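Long-range contacts in protein design 2L4HC2_11 (PDB 5J2L), which is a computationally designed helical hairpin that pairs with a second copy of itself into a homodimer whose specificity is meant to come from modular hydrogen-bond networks: residues E7-L11 against I77-R81; D24-I28 against R59-Q63. All blocks are in the same frame, centred on the assembly; numbering follows the deposited sequence.

Contact 1: E7-L11 against I77-R81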
ATOM      1  N   GLU A   7       1.057  14.667  24.996  1.00 63.65           N
ATOM      2  CA  GLU A   7       0.449  13.492  24.386  1.00 62.76           C
ATOM      3  C   GLU A   7      -0.735  13.872  23.530  1.00 56.04           C
ATOM      4  O   GLU A   7      -0.872  13.351  22.425  1.00 46.43           O
ATOM      5  CB  GLU A   7       0.012  12.467  25.421  1.00 56.04           C
ATOM      6  CG  GLU A   7       1.146  11.735  26.116  1.00 66.68           C
ATOM      7  CD  GLU A   7       0.637  10.710  27.085  1.00 79.64           C
ATOM      8  OE1 GLU A   7      -0.529  10.760  27.417  1.00 83.10           O
ATOM      9  OE2 GLU A   7       1.405   9.865  27.482  1.00 85.30           O
ATOM     10  N   ASP A   8      -1.578  14.780  24.031  1.00 46.86           N
ATOM     11  CA  ASP A   8      -2.757  15.207  23.283  1.00 44.96           C
ATOM     12  C   ASP A   8      -2.293  15.859  21.999  1.00 41.49           C
ATOM     13  O   ASP A   8      -2.910  15.692  20.944  1.00 33.91           O
ATOM     14  CB  ASP A   8      -3.647  16.133  24.112  1.00 41.16           C
ATOM     15  CG  ASP A   8      -4.356  15.397  25.254  1.00 58.89           C
ATOM     16  OD1 ASP A   8      -4.366  14.182  25.253  1.00 64.10           O
ATOM     17  OD2 ASP A   8      -4.874  16.059  26.122  1.00 56.65           O
ATOM     18  N   TYR A   9      -1.180  16.587  22.101  1.00 38.46           N
ATOM     19  CA  TYR A   9      -0.548  17.204  20.953  1.00 33.55           C
ATOM     20  C   TYR A   9      -0.125  16.149  19.935  1.00 36.38           C
ATOM     21  O   TYR A   9      -0.415  16.292  18.750  1.00 27.90           O
ATOM     22  CB  TYR A   9       0.671  18.026  21.372  1.00 38.46           C
ATOM     23  CG  TYR A   9       1.481  18.501  20.192  1.00 42.51           C
ATOM     24  CD1 TYR A   9       1.153  19.670  19.517  1.00 52.14           C
ATOM     25  CD2 TYR A   9       2.557  17.735  19.764  1.00 53.64           C
ATOM     26  CE1 TYR A   9       1.909  20.076  18.428  1.00 48.75           C
ATOM     27  CE2 TYR A   9       3.310  18.133  18.677  1.00 44.55           C
ATOM     28  CZ  TYR A   9       2.989  19.304  18.013  1.00 47.44           C
ATOM     29  OH  TYR A   9       3.741  19.708  16.939  1.00 56.40           O
ATOM     30  N   LYS A  10       0.574  15.118  20.405  1.00 32.91           N
ATOM     31  CA  LYS A  10       1.096  14.073  19.533  1.00 38.14           C
ATOM     32  C   LYS A  10      -0.044  13.258  18.921  1.00 31.89           C
ATOM     33  O   LYS A  10       0.063  12.801  17.787  1.00 30.37           O
ATOM     34  CB  LYS A  10       2.080  13.183  20.305  1.00 37.81           C
ATOM     35  CG  LYS A  10       3.342  13.914  20.776  1.00 51.39           C
ATOM     36  CD  LYS A  10       4.188  14.415  19.604  1.00 60.16           C
ATOM     37  CE  LYS A  10       5.029  13.302  18.972  1.00 60.73           C
ATOM     38  NZ  LYS A  10       5.761  13.779  17.748  1.00 64.66           N
ATOM     39  N   LEU A  11      -1.138  13.103  19.658  1.00 23.30           N
ATOM     40  CA  LEU A  11      -2.300  12.404  19.156  1.00 30.24           C
ATOM     41  C   LEU A  11      -2.924  13.213  18.024  1.00 27.92           C
ATOM     42  O   LEU A  11      -3.301  12.650  16.999  1.00 22.78           O
ATOM     43  CB  LEU A  11      -3.297  12.156  20.286  1.00 34.96           C
ATOM     44  CG  LEU A  11      -2.850  11.143  21.355  1.00 39.24           C
ATOM     45  CD1 LEU A  11      -3.824  11.183  22.527  1.00 41.36           C
ATOM     46  CD2 LEU A  11      -2.816   9.747  20.743  1.00 33.56           C
ATOM     47  N   ILE A  77       2.892   6.416  23.594  1.00 48.60           N
ATOM     48  CA  ILE A  77       1.778   6.999  24.335  1.00 54.82           C
ATOM     49  C   ILE A  77       1.012   5.928  25.121  1.00 69.51           C
ATOM     50  O   ILE A  77       0.824   6.053  26.332  1.00 73.65           O
ATOM     51  CB  ILE A  77       0.817   7.730  23.387  1.00 53.50           C
ATOM     52  CG1 ILE A  77       1.512   8.944  22.768  1.00 45.19           C
ATOM     53  CG2 ILE A  77      -0.419   8.169  24.160  1.00 60.78           C
ATOM     54  CD1 ILE A  77       0.746   9.559  21.610  1.00 49.81           C
ATOM     55  N   ILE A  78       0.575   4.886  24.419  1.00 64.44           N
ATOM     56  CA  ILE A  78      -0.168   3.782  25.010  1.00 64.07           C
ATOM     57  C   ILE A  78       0.652   3.090  26.088  1.00 70.09           C
ATOM     58  O   ILE A  78       0.122   2.746  27.141  1.00 77.80           O
ATOM     59  CB  ILE A  78      -0.668   2.816  23.907  1.00 66.63           C
ATOM     60  CG1 ILE A  78      -1.777   3.532  23.112  1.00 70.23           C
ATOM     61  CG2 ILE A  78      -1.155   1.491  24.479  1.00 75.10           C
ATOM     62  CD1 ILE A  78      -2.196   2.822  21.845  1.00 65.19           C
ATOM     63  N   ARG A  79       1.942   2.907  25.843  1.00 75.46           N
ATOM     64  CA  ARG A  79       2.833   2.376  26.869  1.00 75.92           C
ATOM     65  C   ARG A  79       2.611   3.170  28.144  1.00 85.17           C
ATOM     66  O   ARG A  79       2.395   2.596  29.219  1.00 90.94           O
ATOM     67  CB  ARG A  79       4.286   2.471  26.435  1.00 66.15           C
ATOM     68  CG  ARG A  79       5.308   1.972  27.441  1.00 74.14           C
ATOM     69  CD  ARG A  79       6.703   2.211  26.961  1.00 84.70           C
ATOM     70  NE  ARG A  79       7.039   1.419  25.779  1.00 87.11           N
ATOM     71  CZ  ARG A  79       7.525   0.157  25.799  1.00 79.58           C
ATOM     72  NH1 ARG A  79       7.746  -0.452  26.949  1.00 73.36           N
ATOM     73  NH2 ARG A  79       7.783  -0.471  24.657  1.00 74.23           N
ATOM     74  N   LYS A  80       2.656   4.496  28.016  1.00 85.79           N
ATOM     75  CA  LYS A  80       2.434   5.413  29.125  1.00 86.09           C
ATOM     76  C   LYS A  80       0.996   5.332  29.634  1.00 87.69           C
ATOM     77  O   LYS A  80       0.733   5.609  30.805  1.00 88.15           O
ATOM     78  CB  LYS A  80       2.770   6.841  28.704  1.00 81.76           C
ATOM     79  CG  LYS A  80       4.247   7.072  28.455  1.00 80.88           C
ATOM     80  CD  LYS A  80       4.520   8.502  28.018  1.00 82.80           C
ATOM     81  CE  LYS A  80       6.013   8.729  27.782  1.00 85.44           C
ATOM     82  NZ  LYS A  80       6.303  10.132  27.368  1.00 92.79           N
ATOM     83  N   ARG A  81       0.070   4.955  28.749  1.00 84.30           N
ATOM     84  CA  ARG A  81      -1.342   4.843  29.116  1.00 86.40           C
ATOM     85  C   ARG A  81      -1.756   3.365  29.247  1.00 79.43           C
ATOM     86  O   ARG A  81      -1.172   2.623  30.045  1.00 68.00           O
ATOM     87  CB  ARG A  81      -2.226   5.567  28.090  1.00 86.08           C
ATOM     88  CG  ARG A  81      -1.984   7.080  27.988  1.00 76.54           C
ATOM     89  CD  ARG A  81      -2.913   7.762  27.022  1.00 71.12           C
ATOM     90  NE  ARG A  81      -2.620   9.190  26.926  1.00 81.93           N
ATOM     91  CZ  ARG A  81      -3.385  10.134  26.328  1.00 77.29           C
ATOM     92  NH1 ARG A  81      -4.534   9.831  25.757  1.00 79.57           N
ATOM     93  NH2 ARG A  81      -2.955  11.387  26.323  1.00 67.14           N
ATOM     94  OXT ARG A  81      -2.834   3.005  28.771  1.00 79.58           O
TER
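Three charged side chains meet where the two ends of the chain come together. Arg81, the C-terminal residue, holds its side chain almost fully extended (m, t, t at chi1 to chi3) and so spans the gap to helix 7-41. There its guanidinium grips Glu7 by one edge: NE and NH2 of Arg81 each donate to OE1 of Glu7 at 2.7 Å. NH2 of Arg81 also makes a weak hydrogen bond of 3.3 Å to OD1 of Asp8, which completes a salt-bridge network, while NH1 turns to the terminal carboxylate of Arg81 of the second subunit. Glu7 reaches out in an m, t conformation, its CD lying 4.0 Å from CG2 of Ile77. Beneath the charges, CD1 of Ile77 packs 3.7 Å from CD2 of Leu11 and 4.1 Å from CB of Lys10, whose amino end leads away to Glu13. An apolar layer with salt bridges along its exposed border is the classic arrangement of a helical bundle, here closing the open end of a helical hairpin.

Contact 2: D24-I28 against R59-Q63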
ATOM      1  N   ASP A  24      -4.105   9.686   0.558  1.00 26.15           N
ATOM      2  CA  ASP A  24      -3.112   9.011  -0.264  1.00 28.29           C
ATOM      3  C   ASP A  24      -3.643   7.645  -0.729  1.00 30.73           C
ATOM      4  O   ASP A  24      -3.449   7.264  -1.889  1.00 22.49           O
ATOM      5  CB  ASP A  24      -1.769   8.883   0.487  1.00 28.13           C
ATOM      6  CG  ASP A  24      -1.036  10.245   0.659  1.00 44.60           C
ATOM      7  OD1 ASP A  24      -1.385  11.170  -0.036  1.00 48.78           O
ATOM      8  OD2 ASP A  24      -0.146  10.346   1.478  1.00 42.47           O
ATOM      9  N   THR A  25      -4.326   6.926   0.169  1.00 23.70           N
ATOM     10  CA  THR A  25      -4.917   5.626  -0.179  1.00 26.92           C
ATOM     11  C   THR A  25      -5.914   5.778  -1.309  1.00 23.47           C
ATOM     12  O   THR A  25      -5.940   4.958  -2.227  1.00 26.17           O
ATOM     13  CB  THR A  25      -5.606   4.944   1.016  1.00 30.36           C
ATOM     14  OG1 THR A  25      -4.650   4.650   2.040  1.00 27.17           O
ATOM     15  CG2 THR A  25      -6.267   3.648   0.568  1.00 42.54           C
ATOM     16  N   GLU A  26      -6.741   6.827  -1.242  1.00 19.81           N
ATOM     17  CA  GLU A  26      -7.740   7.041  -2.283  1.00 33.97           C
ATOM     18  C   GLU A  26      -7.056   7.314  -3.623  1.00 28.48           C
ATOM     19  O   GLU A  26      -7.540   6.881  -4.666  1.00 27.20           O
ATOM     20  CB  GLU A  26      -8.710   8.177  -1.914  1.00 30.51           C
ATOM     21  CG  GLU A  26      -9.822   8.400  -2.939  1.00 50.51           C
ATOM     22  CD  GLU A  26     -10.754   7.220  -3.090  1.00 61.10           C
ATOM     23  OE1 GLU A  26     -10.909   6.468  -2.151  1.00 60.61           O
ATOM     24  OE2 GLU A  26     -11.304   7.070  -4.158  1.00 61.28           O
ATOM     25  N   GLU A  27      -5.941   8.031  -3.592  1.00 23.08           N
ATOM     26  CA  GLU A  27      -5.214   8.310  -4.816  1.00 19.42           C
ATOM     27  C   GLU A  27      -4.646   7.023  -5.405  1.00 20.15           C
ATOM     28  O   GLU A  27      -4.737   6.804  -6.607  1.00 22.38           O
ATOM     29  CB  GLU A  27      -4.096   9.314  -4.575  1.00 21.88           C
ATOM     30  CG  GLU A  27      -4.572  10.711  -4.235  1.00 27.24           C
ATOM     31  CD  GLU A  27      -3.441  11.685  -4.079  1.00 31.68           C
ATOM     32  OE1 GLU A  27      -2.306  11.289  -4.236  1.00 42.45           O
ATOM     33  OE2 GLU A  27      -3.713  12.834  -3.823  1.00 36.26           O
ATOM     34  N   ILE A  28      -4.079   6.167  -4.559  1.00 22.04           N
ATOM     35  CA  ILE A  28      -3.532   4.889  -5.008  1.00 19.68           C
ATOM     36  C   ILE A  28      -4.611   4.032  -5.645  1.00 21.45           C
ATOM     37  O   ILE A  28      -4.381   3.412  -6.683  1.00 18.53           O
ATOM     38  CB  ILE A  28      -2.820   4.152  -3.863  1.00 23.65           C
ATOM     39  CG1 ILE A  28      -1.537   4.929  -3.508  1.00 27.14           C
ATOM     40  CG2 ILE A  28      -2.539   2.692  -4.219  1.00 18.82           C
ATOM     41  CD1 ILE A  28      -0.882   4.495  -2.221  1.00 28.72           C
ATOM     42  N   ARG A  59       4.856   4.112  -3.757  1.00 20.99           N
ATOM     43  CA  ARG A  59       3.896   4.851  -2.967  1.00 20.66           C
ATOM     44  C   ARG A  59       3.353   4.011  -1.803  1.00 24.40           C
ATOM     45  O   ARG A  59       3.224   4.504  -0.684  1.00 20.83           O
ATOM     46  CB  ARG A  59       2.765   5.357  -3.867  1.00 24.82           C
ATOM     47  CG  ARG A  59       3.217   6.428  -4.852  1.00 25.19           C
ATOM     48  CD  ARG A  59       2.103   7.022  -5.637  1.00 33.53           C
ATOM     49  NE  ARG A  59       1.231   7.826  -4.801  1.00 36.85           N
ATOM     50  CZ  ARG A  59       0.133   8.476  -5.232  1.00 33.63           C
ATOM     51  NH1 ARG A  59      -0.213   8.405  -6.501  1.00 40.45           N
ATOM     52  NH2 ARG A  59      -0.580   9.189  -4.373  1.00 34.48           N
ATOM     53  N   LEU A  60       3.052   2.743  -2.051  1.00 22.17           N
ATOM     54  CA  LEU A  60       2.572   1.889  -0.974  1.00 20.37           C
ATOM     55  C   LEU A  60       3.640   1.720   0.087  1.00 20.68           C
ATOM     56  O   LEU A  60       3.339   1.738   1.275  1.00 23.08           O
ATOM     57  CB  LEU A  60       2.125   0.506  -1.503  1.00 21.96           C
ATOM     58  CG  LEU A  60       0.821   0.473  -2.299  1.00 19.99           C
ATOM     59  CD1 LEU A  60       0.639  -0.917  -2.910  1.00 20.59           C
ATOM     60  CD2 LEU A  60      -0.333   0.789  -1.368  1.00 26.25           C
ATOM     61  N   GLN A  61       4.885   1.563  -0.347  1.00 24.08           N
ATOM     62  CA  GLN A  61       5.992   1.385   0.573  1.00 28.00           C
ATOM     63  C   GLN A  61       6.149   2.625   1.445  1.00 25.19           C
ATOM     64  O   GLN A  61       6.383   2.521   2.649  1.00 23.82           O
ATOM     65  CB  GLN A  61       7.262   1.082  -0.199  1.00 26.91           C
ATOM     66  CG  GLN A  61       7.260  -0.273  -0.876  1.00 29.36           C
ATOM     67  CD  GLN A  61       8.510  -0.493  -1.708  1.00 32.63           C
ATOM     68  OE1 GLN A  61       9.154   0.457  -2.167  1.00 47.85           O
ATOM     69  NE2 GLN A  61       8.870  -1.751  -1.910  1.00 35.71           N
ATOM     70  N   GLU A  62       6.002   3.794   0.839  1.00 20.27           N
ATOM     71  CA  GLU A  62       6.083   5.032   1.597  1.00 24.58           C
ATOM     72  C   GLU A  62       4.957   5.128   2.616  1.00 26.69           C
ATOM     73  O   GLU A  62       5.177   5.530   3.760  1.00 27.84           O
ATOM     74  CB  GLU A  62       6.072   6.249   0.672  1.00 29.26           C
ATOM     75  CG  GLU A  62       7.341   6.422  -0.152  1.00 35.28           C
ATOM     76  CD  GLU A  62       7.325   7.645  -1.034  1.00 57.73           C
ATOM     77  OE1 GLU A  62       6.268   8.170  -1.304  1.00 56.33           O
ATOM     78  OE2 GLU A  62       8.387   8.068  -1.431  1.00 53.63           O
ATOM     79  N   GLN A  63       3.753   4.746   2.209  1.00 18.29           N
ATOM     80  CA  GLN A  63       2.614   4.781   3.110  1.00 21.98           C
ATOM     81  C   GLN A  63       2.847   3.880   4.305  1.00 19.04           C
ATOM     82  O   GLN A  63       2.609   4.274   5.448  1.00 22.05           O
ATOM     83  CB  GLN A  63       1.312   4.419   2.381  1.00 20.55           C
ATOM     84  CG  GLN A  63       0.107   4.444   3.293  1.00 27.79           C
ATOM     85  CD  GLN A  63      -1.206   4.341   2.557  1.00 36.94           C
ATOM     86  OE1 GLN A  63      -1.508   3.357   1.870  1.00 35.62           O
ATOM     87  NE2 GLN A  63      -2.001   5.397   2.709  1.00 24.87           N
TER
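The helical segments 24-28 and 59-63 run antiparallel, their N-to-C directions 161° apart and their axes 11.0 Å apart at closest approach. The register sets Asp24 opposite Gln63 (CA to CA 7.9 Å) and Ile28 opposite Arg59 (CA to CA 7.7 Å). Ile28 fills the space between the backbones: its CD1 lies 3.8 Å from CD2 of Leu60 and 4.1 Å from CB of Arg59, and its CG1 sits over one face of the Arg59 guanidinium. The arginine folds across this isoleucine, with chi3 in p, and its NH2 donates to OE1 of Glu27 at 2.7 Å in a salt bridge on the exposed side. Buried Gln63, at t for chi1 and chi2, stretches across so that its NE2 donates to OG1 of Thr25, also buried, at 2.8 Å. Gln63 NE2 is also bonded to the Gln21 side chain, and Thr25 OG1 to the Gln21 backbone oxygen, so the three residues form a small polar cluster, consistent with the hydrogen-bond networks named as the design principle. Helix 46-80 of the second subunit closes over this layer, Leu67 packing on Leu60 and Gln63, Ser64 on Ile28 and Ile71 on Thr25.

In the fold
Both contacts join the same two antiparallel helices, 7-41 and 46-80, at different levels of one hairpin. Contact 2 is nested along the chain inside the loop closed by contact 1: its centre lies about 2 Å from the centre of the chain, and that of contact 1 about 23 Å from it, at the end where the termini meet. The centres of the two contacts are 26 Å apart and their nearest atoms about 15 Å, so they do not touch and are linked through the intervening helical turns. Both levels of the hairpin also take part in the dimer, with salt bridges beside apolar packing at the terminal end and buried Thr25 and Gln63 at mid-length.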